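Local coordinates for protein putative amidohydrolase (PDB 3FEQ) that probably hydrolyses dipeptides with a carboxy-terminal proline, as a zinc-binding prolidase of the amidohydrolase superfamily, at residues 62-67 with 357-362. Residues are numbered along the deposited sequence; the frame is centred on the assembly and turned at random.
Sequences IDCHVH and AEIVNM. With ZN (zinc ion), chain U.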
loop_
_atom_site.group_PDB
_atom_site.type_symbol
_atom_site.label_atom_id
_atom_site.label_comp_id
_atom_site.label_asym_id
_atom_site.label_seq_id
_atom_site.Cartn_x
_atom_site.Cartn_y
_atom_site.Cartn_z
ATOM N N ILE C 62 -26.258 20.849 33.206
ATOM C CA ILE C 62 -25.472 20.566 32.025
ATOM C C ILE C 62 -23.997 20.658 32.365
ATOM O O ILE C 62 -23.540 21.672 32.883
ATOM C CB ILE C 62 -25.745 21.594 30.945
ATOM C CG1 ILE C 62 -27.251 21.792 30.770
ATOM C CG2 ILE C 62 -25.026 21.207 29.649
ATOM C CD1 ILE C 62 -27.613 22.905 29.824
ATOM N N ASP C 63 -23.252 19.605 32.057
ATOM C CA ASP C 63 -21.809 19.582 32.284
ATOM C C ASP C 63 -21.055 19.726 30.971
ATOM O O ASP C 63 -21.220 18.909 30.057
ATOM C CB ASP C 63 -21.404 18.279 32.956
ATOM C CG ASP C 63 -20.006 18.322 33.502
ATOM O OD1 ASP C 63 -19.132 18.984 32.890
ATOM O OD2 ASP C 63 -19.788 17.684 34.556
ATOM N N CYS C 64 -20.199 20.739 30.892
ATOM C CA CYS C 64 -19.660 21.152 29.614
ATOM C C CYS C 64 -18.323 20.525 29.298
ATOM O O CYS C 64 -17.739 20.827 28.257
ATOM C CB CYS C 64 -19.498 22.668 29.567
ATOM S SG CYS C 64 -21.025 23.557 29.665
ATOM N N HIS C 65 -17.813 19.704 30.215
ATOM C CA HIS C 65 -16.600 18.933 29.953
ATOM C C HIS C 65 -16.602 17.601 30.713
ATOM O O HIS C 65 -16.217 17.541 31.872
ATOM C CB HIS C 65 -15.362 19.771 30.305
ATOM C CG HIS C 65 -14.094 19.304 29.660
ATOM N ND1 HIS C 65 -13.446 20.022 28.678
ATOM C CD2 HIS C 65 -13.339 18.200 29.878
ATOM C CE1 HIS C 65 -12.349 19.375 28.314
ATOM N NE2 HIS C 65 -12.264 18.262 29.024
ATOM N N VAL C 66 -17.043 16.534 30.054
ATOM C CA VAL C 66 -16.865 15.173 30.580
ATOM C C VAL C 66 -16.153 14.262 29.582
ATOM O O VAL C 66 -16.121 14.548 28.387
ATOM C CB VAL C 66 -18.206 14.513 30.928
ATOM C CG1 VAL C 66 -18.887 15.245 32.054
ATOM C CG2 VAL C 66 -19.085 14.464 29.722
ATOM N N HIS C 67 -15.577 13.172 30.082
ATOM C CA HIS C 67 -15.207 12.042 29.241
ATOM C C HIS C 67 -15.963 10.832 29.752
ATOM O O HIS C 67 -15.511 10.121 30.647
ATOM C CB HIS C 67 -13.695 11.796 29.236
ATOM C CG HIS C 67 -12.889 12.981 28.807
ATOM N ND1 HIS C 67 -12.509 13.191 27.500
ATOM C CD2 HIS C 67 -12.423 14.043 29.507
ATOM C CE1 HIS C 67 -11.847 14.331 27.412
ATOM N NE2 HIS C 67 -11.784 14.870 28.616
ATOM N N ALA C 357 -26.140 26.194 28.694
ATOM C CA ALA C 357 -27.056 25.992 27.571
ATOM C C ALA C 357 -26.722 26.906 26.404
ATOM O O ALA C 357 -26.925 26.543 25.248
ATOM C CB ALA C 357 -28.469 26.175 27.996
ATOM N N GLU C 358 -26.159 28.071 26.712
ATOM C CA GLU C 358 -25.632 28.962 25.692
ATOM C C GLU C 358 -24.410 28.359 25.010
ATOM O O GLU C 358 -24.242 28.483 23.795
ATOM C CB GLU C 358 -25.267 30.314 26.308
ATOM C CG GLU C 358 -25.034 31.426 25.298
ATOM C CD GLU C 358 -24.638 32.744 25.952
ATOM O OE1 GLU C 358 -24.986 32.969 27.137
ATOM O OE2 GLU C 358 -23.983 33.566 25.272
ATOM N N ILE C 359 -23.539 27.749 25.808
ATOM C CA ILE C 359 -22.358 27.083 25.288
ATOM C C ILE C 359 -22.745 25.997 24.278
ATOM O O ILE C 359 -22.254 26.004 23.140
ATOM C CB ILE C 359 -21.529 26.489 26.422
ATOM C CG1 ILE C 359 -20.772 27.598 27.147
ATOM C CG2 ILE C 359 -20.574 25.401 25.910
ATOM C CD1 ILE C 359 -20.026 27.122 28.361
ATOM N N VAL C 360 -23.685 25.128 24.657
ATOM C CA VAL C 360 -24.171 24.111 23.742
ATOM C C VAL C 360 -25.205 24.598 22.726
ATOM O O VAL C 360 -25.844 23.758 22.079
ATOM C CB VAL C 360 -24.679 22.826 24.467
ATOM C CG1 VAL C 360 -23.571 22.217 25.313
ATOM C CG2 VAL C 360 -25.910 23.113 25.319
ATOM N N ASN C 361 -25.310 25.928 22.541
ATOM C CA ASN C 361 -26.236 26.579 21.575
ATOM C C ASN C 361 -27.702 26.227 21.761
ATOM O O ASN C 361 -28.446 26.145 20.787
ATOM C CB ASN C 361 -25.864 26.281 20.115
ATOM C CG ASN C 361 -24.620 27.008 19.664
ATOM O OD1 ASN C 361 -24.590 28.235 19.629
ATOM N ND2 ASN C 361 -23.604 26.252 19.252
ATOM N N MET C 362 -28.104 25.967 22.997
ATOM C CA MET C 362 -29.473 25.569 23.268
ATOM C C MET C 362 -30.156 26.627 24.124
ATOM O O MET C 362 -30.975 26.301 24.990
ATOM C CB MET C 362 -29.508 24.210 23.964
ATOM C CG MET C 362 -29.242 23.021 23.054
ATOM S SD MET C 362 -30.589 22.653 21.900
ATOM C CE MET C 362 -30.927 20.926 22.244
HETATM ZN ZN ZN U . -10.372 16.604 28.663
#
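Asp63 OD2 is gripped by hydrogen bonds to Ser322 OG and Gln332 NE2, while Ile62 and Cys64 on either side in sequence reach across to the helix residues Ala357 and Ile359. The other oxygen, Asp63 OD1, takes the backbone N-H of His65 at 3.1 Å in a nearly straight bond (168°) on its anti side, tilted 22° out of the carboxylate plane, forming an Asx turn. A short carboxylate suits this place, its oxygens dividing the work: OD1 serves the turn, OD2 the two distant side chains.

The contact itself is apolar. Ile62 CG1 lies anti to the carbonyl carbon (chi1 -48°) and the extended chain brings CD1 to 3.8 Å from Ala357 CB. Alanine's single methyl is consistent with the close approach of strand and helix. Beside it, Cys64 SG meets Ile359 CD1 end to end at 3.9 Å, a compact thiol facing a longer branched chain. Beyond Ile359 the helix closes in a Schellman motif, with Asn361 at positive phi.

Past the turn comes the His-X-His signature of amidohydrolases: His65 NE2 (2.5 Å) and His67 NE2 (2.2 Å) bind zinc, as does Asp323, and the histidine ND1 atoms hydrogen-bond to Glu250 OE1 and Gly109 O respectively. Strand 56-66 of the TIM barrel runs parallel to strand 102-107, with helix 354-359 packed against it; Val271 of strand 269-271 touches both Cys64 and Ile359.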